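Local coordinates for protein novel Thermotoga maritima enzyme TM1112 (Thermotoga maritima, PDB 1O5U) that is of unknown function but has a EutQ-like cupin fold and is probably an enzyme, at residues L28-E31 with K32-I35; W36-V40 with S41-W45. One frame throughout, in Å; residues are numbered along the deposited sequence.

Contact 1: residues L28-E31 with K32-I35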
loop_
_atom_site.group_PDB
_atom_site.type_symbol
_atom_site.label_atom_id
_atom_site.label_comp_id
_atom_site.label_asym_id
_atom_site.label_seq_id
_atom_site.Cartn_x
_atom_site.Cartn_y
_atom_site.Cartn_z
ATOM N N LEU A 28 -1.081 4.057 -15.576
ATOM C CA LEU A 28 -0.250 3.090 -14.847
ATOM C C LEU A 28 -0.673 1.634 -15.182
ATOM O O LEU A 28 0.072 0.692 -14.903
ATOM C CB LEU A 28 -0.359 3.320 -13.329
ATOM C CG LEU A 28 0.343 4.510 -12.657
ATOM C CD1 LEU A 28 0.033 4.566 -11.190
ATOM C CD2 LEU A 28 1.826 4.502 -12.863
ATOM N N SER A 29 -1.871 1.467 -15.737
ATOM C CA SER A 29 -2.422 0.152 -16.060
ATOM C C SER A 29 -2.326 -0.739 -14.817
ATOM O O SER A 29 -1.855 -1.870 -14.870
ATOM C CB SER A 29 -1.694 -0.488 -17.242
ATOM O OG SER A 29 -2.138 0.057 -18.500
ATOM N N VAL A 30 -2.777 -0.218 -13.685
ATOM C CA VAL A 30 -2.671 -0.991 -12.447
ATOM C C VAL A 30 -3.477 -2.294 -12.500
ATOM O O VAL A 30 -3.186 -3.233 -11.764
ATOM C CB VAL A 30 -2.988 -0.134 -11.162
ATOM C CG1 VAL A 30 -2.303 1.238 -11.241
ATOM C CG2 VAL A 30 -4.443 -0.034 -10.963
ATOM N N GLU A 31 -4.476 -2.409 -13.360
ATOM C CA GLU A 31 -5.260 -3.644 -13.339
ATOM C C GLU A 31 -4.482 -4.834 -13.871
ATOM O O GLU A 31 -4.859 -5.951 -13.620
ATOM C CB GLU A 31 -6.599 -3.523 -14.073
ATOM C CG GLU A 31 -6.521 -3.639 -15.577
ATOM C CD GLU A 31 -5.830 -2.460 -16.261
ATOM O OE1 GLU A 31 -5.430 -1.515 -15.580
ATOM O OE2 GLU A 31 -5.722 -2.471 -17.504
ATOM N N LYS A 32 -3.353 -4.581 -14.544
ATOM C CA LYS A 32 -2.450 -5.646 -14.943
ATOM C C LYS A 32 -1.418 -6.041 -13.891
ATOM O O LYS A 32 -0.656 -6.960 -14.123
ATOM C CB LYS A 32 -1.735 -5.253 -16.230
ATOM C CG LYS A 32 -2.723 -4.978 -17.350
ATOM C CD LYS A 32 -2.040 -4.658 -18.621
ATOM C CE LYS A 32 -3.009 -4.660 -19.783
ATOM N NZ LYS A 32 -2.399 -4.190 -21.081
ATOM N N TRP A 33 -1.357 -5.313 -12.782
ATOM C CA TRP A 33 -0.422 -5.610 -11.740
ATOM C C TRP A 33 -0.937 -6.806 -10.957
ATOM O O TRP A 33 -2.158 -6.921 -10.772
ATOM C CB TRP A 33 -0.291 -4.437 -10.796
ATOM C CG TRP A 33 0.319 -3.159 -11.360
ATOM C CD1 TRP A 33 0.830 -2.948 -12.570
ATOM C CD2 TRP A 33 0.486 -1.937 -10.627
ATOM N NE1 TRP A 33 1.285 -1.649 -12.688
ATOM C CE2 TRP A 33 1.078 -1.003 -11.498
ATOM C CE3 TRP A 33 0.141 -1.535 -9.336
ATOM C CZ2 TRP A 33 1.396 0.303 -11.097
ATOM C CZ3 TRP A 33 0.480 -0.245 -8.917
ATOM C CH2 TRP A 33 1.067 0.661 -9.809
ATOM N N PRO A 34 -0.053 -7.625 -10.390
ATOM C CA PRO A 34 -0.503 -8.705 -9.485
ATOM C C PRO A 34 -1.345 -8.219 -8.313
ATOM O O PRO A 34 -1.219 -7.053 -7.890
ATOM C CB PRO A 34 0.810 -9.293 -8.948
ATOM C CG PRO A 34 1.844 -8.235 -9.217
ATOM C CD PRO A 34 1.421 -7.555 -10.465
ATOM N N ILE A 35 -2.132 -9.134 -7.752
ATOM C CA ILE A 35 -3.055 -8.839 -6.671
ATOM C C ILE A 35 -2.571 -9.565 -5.427
ATOM O O ILE A 35 -2.167 -10.731 -5.489
ATOM C CB ILE A 35 -4.495 -9.258 -7.053
ATOM C CG1 ILE A 35 -5.057 -8.324 -8.148
ATOM C CG2 ILE A 35 -5.411 -9.106 -5.808
ATOM C CD1 ILE A 35 -6.374 -8.818 -8.816
HETATM O O HOH W 1 -0.790 -1.953 -20.489
#
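Val30 packs against one face of the Trp33 indole, three residues further along a 3-10 turn. Val30 CA sits over the five-membered ring of Trp33 in a CH-pi contact, 3.7 Å from the centroid and 7° off the ring normal. Val30 CG1 reaches the six-membered ring, 3.7 Å from Trp33 CH2. Trp33 has CG anti to its own carbonyl carbon (chi1 -66°), which folds the indole back over the turn. Leu28 lengthens this apolar patch, CB lying 4.1 Å from Trp33 CZ2.

Two backbone bonds close the turn: Lys32 N to Ser29 O (3.1 Å) and Trp33 N to Val30 O (3.0 Å). Both are i to i+3, as in a 3-10 helix. Ser29, with positive phi, is the first residue to leave helical geometry after helix 22-28, and the turn leads on to edge strand 35-38 of the cupin beta-barrel. Val30 and Trp33 also rest on strand 51-55, through Tyr54 and Thr52 respectively.

The polar side chains gather on the turn's exposed side. One water joins Ser29 OG to Lys32 NZ, accepting from NZ at 2.8 Å. Glu31 runs beside Lys32 in the same direction, yet OE2 and NZ stay 5.2 Å apart.

Contact 2: residues W36-V40 with S41-W45; sequences WEKEV and SEFDW
Strands 36-38 and 41-45 run at 118° to each other, their axes no closer than 10.5 Å, so the chain turns a wide corner at Glu39 and Val40. Trp36, Lys38 and Phe43 all send their CB atoms into the angle between the strands.

Ser41 OG fastens the corner: it donates to Glu39 O (2.9 Å), tilted 25° from the carbonyl plane, and accepts from Lys38 NZ (3.0 Å). A chi1 of 60° holds OG between the backbone N and carbonyl carbon of Ser41, facing back across the bend. Lys38 NZ also forms a salt bridge with Glu39 OE2 (2.8 Å), approaching from above the carboxylate plane. Bends at chi2 and chi4 curl Lys38 back to reach both partners.

The corner carries the chain between the two sheets of the cupin beta-barrel, since 36-38 pairs with strand 93-100 and 41-45 with strand 85-90. The Lys38 chain passes alongside the Phe43 ring, heading the other way, with Lys38 CE 3.7 Å from Phe43 CE2. With an alanine in place of Lys38, the Glu39 carboxylate and Ser41 OG would probably lose their shared ammonium partner, and a gap would open beside the Phe43 ring. Trp36 comes from the other sheet, its CH2 edge 4.1 Å from Phe43 CZ; Trp88 meets both rings, and an unidentified bound molecule, probably from the crystallisation medium, lies about 4 Å from the Trp36 side chain.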
loop_
_atom_site.group_PDB
_atom_site.type_symbol
_atom_site.label_atom_id
_atom_site.label_comp_id
_atom_site.label_asym_id
_atom_site.label_seq_id
_atom_site.Cartn_x
_atom_site.Cartn_y
_atom_site.Cartn_z
ATOM N N TRP A 36 -2.654 -8.874 -4.299
ATOM C CA TRP A 36 -2.316 -9.375 -2.969
ATOM C C TRP A 36 -3.491 -9.066 -2.034
ATOM O O TRP A 36 -4.119 -8.002 -2.109
ATOM C CB TRP A 36 -1.086 -8.680 -2.453
ATOM C CG TRP A 36 -0.605 -9.072 -1.085
ATOM C CD1 TRP A 36 0.238 -10.065 -0.789
ATOM C CD2 TRP A 36 -0.825 -8.358 0.129
ATOM N NE1 TRP A 36 0.524 -10.064 0.556
ATOM C CE2 TRP A 36 -0.132 -9.026 1.144
ATOM C CE3 TRP A 36 -1.564 -7.234 0.466
ATOM C CZ2 TRP A 36 -0.124 -8.592 2.443
ATOM C CZ3 TRP A 36 -1.578 -6.815 1.766
ATOM C CH2 TRP A 36 -0.851 -7.497 2.747
ATOM N N GLU A 37 -3.811 -10.022 -1.174
ATOM C CA GLU A 37 -4.864 -9.846 -0.190
ATOM C C GLU A 37 -4.369 -10.275 1.181
ATOM O O GLU A 37 -3.560 -11.198 1.301
ATOM C CB GLU A 37 -6.032 -10.770 -0.555
ATOM C CG GLU A 37 -6.751 -10.384 -1.796
ATOM C CD GLU A 37 -8.008 -11.241 -1.989
ATOM O OE1 GLU A 37 -9.011 -11.019 -1.298
ATOM O OE2 GLU A 37 -7.965 -12.142 -2.815
ATOM N N LYS A 38 -4.958 -9.706 2.211
ATOM C CA LYS A 38 -4.576 -10.027 3.579
ATOM C C LYS A 38 -5.769 -9.817 4.479
ATOM O O LYS A 38 -6.472 -8.811 4.387
ATOM C CB LYS A 38 -3.459 -9.138 4.064
ATOM C CG LYS A 38 -2.780 -9.543 5.352
ATOM C CD LYS A 38 -2.004 -10.770 5.122
ATOM C CE LYS A 38 -1.115 -11.075 6.236
ATOM N NZ LYS A 38 -1.888 -11.543 7.353
ATOM N N GLU A 39 -5.963 -10.778 5.386
ATOM C CA GLU A 39 -7.055 -10.725 6.335
ATOM C C GLU A 39 -6.680 -9.791 7.478
ATOM O O GLU A 39 -5.543 -9.386 7.580
ATOM C CB GLU A 39 -7.322 -12.140 6.886
ATOM C CG GLU A 39 -6.236 -12.611 7.835
ATOM C CD GLU A 39 -4.899 -13.049 7.181
ATOM O OE1 GLU A 39 -4.771 -13.220 5.916
ATOM O OE2 GLU A 39 -3.965 -13.314 7.992
ATOM N N VAL A 40 -7.617 -9.508 8.391
ATOM C CA VAL A 40 -7.311 -8.710 9.592
ATOM C C VAL A 40 -6.156 -9.385 10.367
ATOM O O VAL A 40 -6.210 -10.585 10.661
ATOM C CB VAL A 40 -8.572 -8.558 10.472
ATOM C CG1 VAL A 40 -8.253 -8.026 11.868
ATOM C CG2 VAL A 40 -9.604 -7.711 9.724
ATOM N N SER A 41 -5.140 -8.604 10.706
ATOM C CA SER A 41 -3.846 -9.080 11.149
ATOM C C SER A 41 -2.934 -7.901 11.461
ATOM O O SER A 41 -3.261 -6.752 11.134
ATOM C CB SER A 41 -3.194 -9.958 10.072
ATOM O OG SER A 41 -2.987 -9.255 8.859
ATOM N N GLU A 42 -1.783 -8.195 12.058
ATOM C CA GLU A 42 -0.738 -7.184 12.361
ATOM C C GLU A 42 0.618 -7.835 12.215
ATOM O O GLU A 42 0.813 -8.921 12.746
ATOM C CB GLU A 42 -0.908 -6.624 13.783
ATOM C CG GLU A 42 -0.061 -5.369 14.077
ATOM C CD GLU A 42 -0.465 -4.588 15.344
ATOM O OE1 GLU A 42 -1.542 -4.869 15.972
ATOM O OE2 GLU A 42 0.288 -3.642 15.697
ATOM N N PHE A 43 1.530 -7.210 11.461
ATOM C CA PHE A 43 2.812 -7.846 11.111
ATOM C C PHE A 43 3.810 -6.817 10.636
ATOM O O PHE A 43 3.418 -5.787 10.058
ATOM C CB PHE A 43 2.618 -8.872 9.998
ATOM C CG PHE A 43 1.998 -8.306 8.746
ATOM C CD1 PHE A 43 2.763 -7.730 7.741
ATOM C CD2 PHE A 43 0.627 -8.317 8.580
ATOM C CE1 PHE A 43 2.156 -7.207 6.603
ATOM C CE2 PHE A 43 0.046 -7.789 7.459
ATOM C CZ PHE A 43 0.789 -7.240 6.481
ATOM N N ASP A 44 5.091 -7.106 10.876
ATOM C CA ASP A 44 6.186 -6.256 10.397
ATOM C C ASP A 44 6.434 -6.510 8.917
ATOM O O ASP A 44 6.247 -7.612 8.445
ATOM C CB ASP A 44 7.470 -6.516 11.175
ATOM C CG ASP A 44 7.412 -5.994 12.597
ATOM O OD1 ASP A 44 6.541 -5.164 12.908
ATOM O OD2 ASP A 44 8.228 -6.354 13.466
ATOM N N TRP A 45 6.824 -5.478 8.182
ATOM C CA TRP A 45 7.243 -5.641 6.776
ATOM C C TRP A 45 8.492 -4.822 6.524
ATOM O O TRP A 45 8.671 -3.760 7.138
ATOM C CB TRP A 45 6.136 -5.195 5.812
ATOM C CG TRP A 45 6.361 -5.692 4.439
ATOM C CD1 TRP A 45 6.784 -4.997 3.367
ATOM C CD2 TRP A 45 6.209 -7.036 4.005
ATOM N NE1 TRP A 45 6.916 -5.823 2.272
ATOM C CE2 TRP A 45 6.562 -7.088 2.650
ATOM C CE3 TRP A 45 5.813 -8.230 4.645
ATOM C CZ2 TRP A 45 6.526 -8.268 1.915
ATOM C CZ3 TRP A 45 5.805 -9.397 3.913
ATOM C CH2 TRP A 45 6.150 -9.414 2.579
#

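In the fold
Contacts 1 and 2 follow one another directly along the chain, contact 1 ending at Ile35 and contact 2 opening at Trp36, yet their centres lie 20 Å apart and they touch nowhere else. Strand 35-38 joins them: its first residue, Ile35, is the last of segment 32-35, and the rest belongs to contact 2. Contact 1 brings the chain from helix 22-28 to this edge strand of the five-stranded sheet; contact 2 then takes it round to 41-46, an edge strand of the four-stranded sheet. Together they carry the chain from helix 22-28 back to the five-stranded sheet and on to the four-stranded one. Strand 93-100 borders both, pairing through Tyr98 with Pro34 and through Lys96 and Val94 with Trp36 and Lys38.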